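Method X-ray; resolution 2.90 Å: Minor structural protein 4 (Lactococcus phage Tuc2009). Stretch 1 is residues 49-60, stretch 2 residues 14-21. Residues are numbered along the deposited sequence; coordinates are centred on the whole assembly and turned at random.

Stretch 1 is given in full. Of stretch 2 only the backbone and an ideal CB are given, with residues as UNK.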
# COMPACT_ATOMS: atom_id res chain seq x y z
N ALA A 49 -31.70 -16.55 -8.35
CA ALA A 49 -32.06 -15.16 -8.52
C ALA A 49 -32.94 -14.79 -7.36
O ALA A 49 -33.92 -15.48 -7.08
CB ALA A 49 -32.82 -14.97 -9.82
N SER A 50 -32.52 -13.75 -6.63
CA SER A 50 -33.23 -13.25 -5.46
C SER A 50 -33.58 -11.82 -5.70
O SER A 50 -32.89 -11.12 -6.45
CB SER A 50 -32.36 -13.36 -4.21
OG SER A 50 -31.17 -12.58 -4.30
N SER A 51 -34.63 -11.37 -4.99
CA SER A 51 -35.12 -10.00 -4.93
C SER A 51 -34.97 -9.64 -3.44
O SER A 51 -35.57 -10.28 -2.59
CB SER A 51 -36.58 -9.94 -5.38
OG SER A 51 -37.26 -8.80 -4.89
N LEU A 52 -34.07 -8.70 -3.13
CA LEU A 52 -33.77 -8.29 -1.76
C LEU A 52 -34.45 -6.97 -1.37
O LEU A 52 -34.52 -6.05 -2.17
CB LEU A 52 -32.25 -8.12 -1.58
CG LEU A 52 -31.29 -9.20 -2.07
CD1 LEU A 52 -29.88 -8.75 -1.91
CD2 LEU A 52 -31.50 -10.52 -1.35
N SER A 53 -34.91 -6.89 -0.12
CA SER A 53 -35.52 -5.70 0.49
C SER A 53 -35.01 -5.66 1.91
O SER A 53 -34.70 -6.71 2.47
CB SER A 53 -37.04 -5.74 0.45
OG SER A 53 -37.52 -6.86 1.17
N TYR A 54 -34.91 -4.44 2.49
CA TYR A 54 -34.27 -4.19 3.77
C TYR A 54 -35.00 -3.30 4.72
O TYR A 54 -35.57 -2.29 4.32
CB TYR A 54 -32.92 -3.49 3.51
CG TYR A 54 -31.97 -4.22 2.59
CD1 TYR A 54 -31.05 -5.13 3.08
CD2 TYR A 54 -31.99 -3.99 1.22
CE1 TYR A 54 -30.18 -5.82 2.23
CE2 TYR A 54 -31.15 -4.70 0.36
CZ TYR A 54 -30.24 -5.61 0.87
OH TYR A 54 -29.37 -6.26 0.06
N ILE A 55 -34.88 -3.64 6.00
CA ILE A 55 -35.27 -2.84 7.17
C ILE A 55 -34.05 -2.90 8.12
O ILE A 55 -33.18 -3.77 7.93
CB ILE A 55 -36.61 -3.18 7.88
CG1 ILE A 55 -36.56 -4.55 8.59
CG2 ILE A 55 -37.78 -3.04 6.93
CD1 ILE A 55 -37.73 -4.89 9.36
N ARG A 56 -33.98 -2.02 9.11
CA ARG A 56 -32.83 -2.00 10.00
C ARG A 56 -32.52 -3.38 10.55
O ARG A 56 -33.37 -3.99 11.17
CB ARG A 56 -33.02 -0.96 11.12
CG ARG A 56 -31.92 -0.98 12.17
CD ARG A 56 -32.12 0.04 13.24
NE ARG A 56 -30.93 0.11 14.08
CZ ARG A 56 -30.92 -0.10 15.39
NH1 ARG A 56 -32.04 -0.38 16.04
NH2 ARG A 56 -29.78 -0.02 16.07
N ASN A 57 -31.33 -3.88 10.28
CA ASN A 57 -30.86 -5.17 10.77
C ASN A 57 -31.54 -6.41 10.19
O ASN A 57 -31.14 -7.50 10.57
CB ASN A 57 -30.95 -5.23 12.31
CG ASN A 57 -30.20 -4.16 13.07
OD1 ASN A 57 -29.08 -3.77 12.71
ND2 ASN A 57 -30.76 -3.75 14.20
N LYS A 58 -32.53 -6.28 9.27
CA LYS A 58 -33.21 -7.44 8.68
C LYS A 58 -33.33 -7.36 7.15
O LYS A 58 -34.08 -6.51 6.62
CB LYS A 58 -34.63 -7.64 9.27
CG LYS A 58 -34.70 -7.84 10.76
CD LYS A 58 -36.12 -8.09 11.25
CE LYS A 58 -36.57 -9.50 11.01
NZ LYS A 58 -37.96 -9.72 11.48
N ILE A 59 -32.65 -8.31 6.46
CA ILE A 59 -32.65 -8.51 4.99
C ILE A 59 -33.73 -9.55 4.72
O ILE A 59 -33.80 -10.55 5.43
CB ILE A 59 -31.27 -9.05 4.45
CG1 ILE A 59 -30.07 -8.20 4.94
CG2 ILE A 59 -31.28 -9.21 2.92
CD1 ILE A 59 -28.70 -8.73 4.54
N ASN A 60 -34.56 -9.34 3.70
CA ASN A 60 -35.56 -10.32 3.33
C ASN A 60 -35.19 -10.76 1.94
O ASN A 60 -35.22 -9.96 0.99
CB ASN A 60 -36.97 -9.75 3.39
CG ASN A 60 -37.99 -10.63 2.73
OD1 ASN A 60 -38.16 -10.62 1.52
ND2 ASN A 60 -38.69 -11.40 3.52
N UNK A 14 -26.82 -0.77 7.66
CA UNK A 14 -27.03 -0.53 6.25
C UNK A 14 -27.73 -1.74 5.53
O UNK A 14 -28.51 -2.48 6.16
CB UNK A 14 -25.68 -0.23 5.59
N UNK A 15 -27.51 -1.87 4.22
CA UNK A 15 -28.15 -2.83 3.34
C UNK A 15 -27.15 -3.85 2.75
O UNK A 15 -26.83 -3.73 1.57
CB UNK A 15 -28.87 -2.09 2.21
N UNK A 16 -26.74 -4.91 3.53
CA UNK A 16 -25.75 -5.88 3.01
C UNK A 16 -26.22 -6.66 1.82
O UNK A 16 -27.38 -7.01 1.73
CB UNK A 16 -25.36 -6.87 4.11
N UNK A 17 -25.31 -6.96 0.91
CA UNK A 17 -25.71 -7.74 -0.24
C UNK A 17 -25.78 -9.21 0.14
O UNK A 17 -25.09 -9.64 1.08
CB UNK A 17 -24.74 -7.52 -1.41
N UNK A 18 -26.64 -9.97 -0.55
CA UNK A 18 -26.80 -11.41 -0.35
C UNK A 18 -26.72 -12.09 -1.68
O UNK A 18 -27.33 -11.63 -2.65
CB UNK A 18 -28.12 -11.74 0.35
N UNK A 19 -25.91 -13.17 -1.75
CA UNK A 19 -25.79 -14.00 -2.94
C UNK A 19 -26.25 -15.42 -2.61
O UNK A 19 -25.75 -16.03 -1.64
CB UNK A 19 -24.35 -14.00 -3.46
N UNK A 20 -27.25 -15.91 -3.36
CA UNK A 20 -27.82 -17.23 -3.16
C UNK A 20 -27.36 -18.26 -4.21
O UNK A 20 -27.37 -17.99 -5.43
CB UNK A 20 -29.35 -17.13 -3.17
N UNK A 21 -26.94 -19.43 -3.70
CA UNK A 21 -26.59 -20.62 -4.46
C UNK A 21 -27.34 -21.83 -3.89
O UNK A 21 -27.76 -21.83 -2.72
CB UNK A 21 -25.08 -20.85 -4.43

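Stretch 1 forms a hairpin, its strands 51-55 and 58-60 joined by a type II turn from Ile55 to Lys58, and it offers stretch 2 a face made of Ser50, Leu52, Tyr54 and Ile59. The strand through residues 18-21 runs roughly antiparallel to strand 51-55, at 149°, with the axes 8.6 Å apart at their closest. That spacing is too wide for backbone pairing, and the contact is made largely through side chains.

At position 14 the CA-to-CB bond points away, and no atom of stretch 1 lies within 5.5 Å of the ideal CB. Stretch 1 therefore sets little preference; the residue is Tyr14, whose ring makes no contact with it.

Position 15 is more constrained. Its CB points sideways, yet the ideal CB sits 3.8 Å from Tyr54 CG, above the face of the ring. Any side chain with a methylene group or two to lay on an aromatic face would suit, whether aliphatic or long and polar. The deposited residue is Gln15. Its CB lies 3.7 Å from the centroid of the Tyr54 ring, only 5° off the normal, a CH-pi contact, and Gln15 CG comes within 3.5 Å of Tyr54 CG. The end of the side chain leads away, and its amide is hydrogen-bonded elsewhere in the structure.

At position 16, phi of -63° and psi of 145° are compatible with proline, though not exclusive to it. The ideal CB is 3.8 Å from Ile59 CD1 and 5.3 Å from Tyr54 CE1, which favours a compact apolar group. Pro16 fits: its CB packs 3.7 Å from Ile59 CD1, and its CD lies 4.2 Å from Tyr54 CE1. The carbonyl takes part as well: Tyr54 OH donates a 2.7 Å hydrogen bond to Pro16 O at the edge of the ring, an interaction that does not depend on the side chain. A water bridges nearby, donating to Gln15 O at 2.7 Å and weakly to Tyr54 OH at 3.4 Å.

Position 17 points its CB away, so a polar residue is readily accommodated. It is Asp17, whose end turns back until OD1 is 3.7 Å from Leu52 CD1, while OD2 forms a salt bridge with the side chain of residue 19.

Position 18 faces stretch 1 squarely, with its ideal CB 4.0 Å from Leu52 CD2 and 4.8 Å from Ile59 CG2. A modest aliphatic side chain is expected, and valine, isoleucine or leucine are all plausible. Val18 places CB 4.1 Å from Leu52 CD2 and CG2 3.8 Å from Ile59 CD1.

Position 19 points away into space free of stretch 1, where many residues could serve; Lys19 supplies the weak 3.4 Å bond from NZ to Asp17 OD2.

Position 20 again points toward stretch 1. Ser50 is the residue near it, its CB 4.9 Å and its OG 5.0 Å from the ideal CB. Stretch 1 leaves room here, and a side chain must reach beyond CB to touch Ser50, so a β-branched or larger aliphatic residue would suit. Val20 brings CG2 to 4.2 Å from Ser50 CB, and a water links Val20 N (2.9 Å) to Ser50 OG (3.0 Å).

Nothing of stretch 1 lies within 5.5 Å of the ideal CB at position 21, so stretch 1 leaves the choice open; the residue is Thr21, with its hydroxyl hydrogen-bonded elsewhere in the structure.

Stretch 2, residues 14-21: YQPDVKVT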
# COMPACT_ATOMS: atom_id res chain seq x y z
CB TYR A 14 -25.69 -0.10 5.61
CG TYR A 14 -25.13 1.19 6.18
CD1 TYR A 14 -25.49 2.43 5.65
CD2 TYR A 14 -24.24 1.18 7.25
CE1 TYR A 14 -24.98 3.62 6.18
CE2 TYR A 14 -23.73 2.36 7.78
CZ TYR A 14 -24.11 3.58 7.25
OH TYR A 14 -23.61 4.74 7.78
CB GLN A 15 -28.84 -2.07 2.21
CG GLN A 15 -30.04 -1.25 2.64
CD GLN A 15 -29.68 0.07 3.26
OE1 GLN A 15 -28.87 0.85 2.73
NE2 GLN A 15 -30.28 0.32 4.42
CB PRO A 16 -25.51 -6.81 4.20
CG PRO A 16 -25.83 -6.02 5.36
CD PRO A 16 -27.03 -5.19 4.94
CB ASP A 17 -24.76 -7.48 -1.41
CG ASP A 17 -25.19 -8.11 -2.72
OD1 ASP A 17 -26.42 -8.17 -2.98
OD2 ASP A 17 -24.29 -8.49 -3.51
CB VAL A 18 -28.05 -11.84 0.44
CG1 VAL A 18 -28.16 -13.35 0.50
CG2 VAL A 18 -28.03 -11.27 1.86
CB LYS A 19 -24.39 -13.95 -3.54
CG LYS A 19 -24.26 -12.82 -4.55
CD LYS A 19 -22.88 -12.21 -4.46
CE LYS A 19 -22.77 -10.92 -5.23
NZ LYS A 19 -21.59 -10.13 -4.77
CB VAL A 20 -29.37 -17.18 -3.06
CG1 VAL A 20 -29.93 -18.51 -2.55
CG2 VAL A 20 -29.83 -16.04 -2.16
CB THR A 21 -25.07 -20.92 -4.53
OG1 THR A 21 -24.53 -21.04 -3.21
CG2 THR A 21 -24.30 -19.93 -5.37
O HOH W 1 -27.27 -3.84 -1.12
O HOH W 2 -28.96 -14.38 -5.14
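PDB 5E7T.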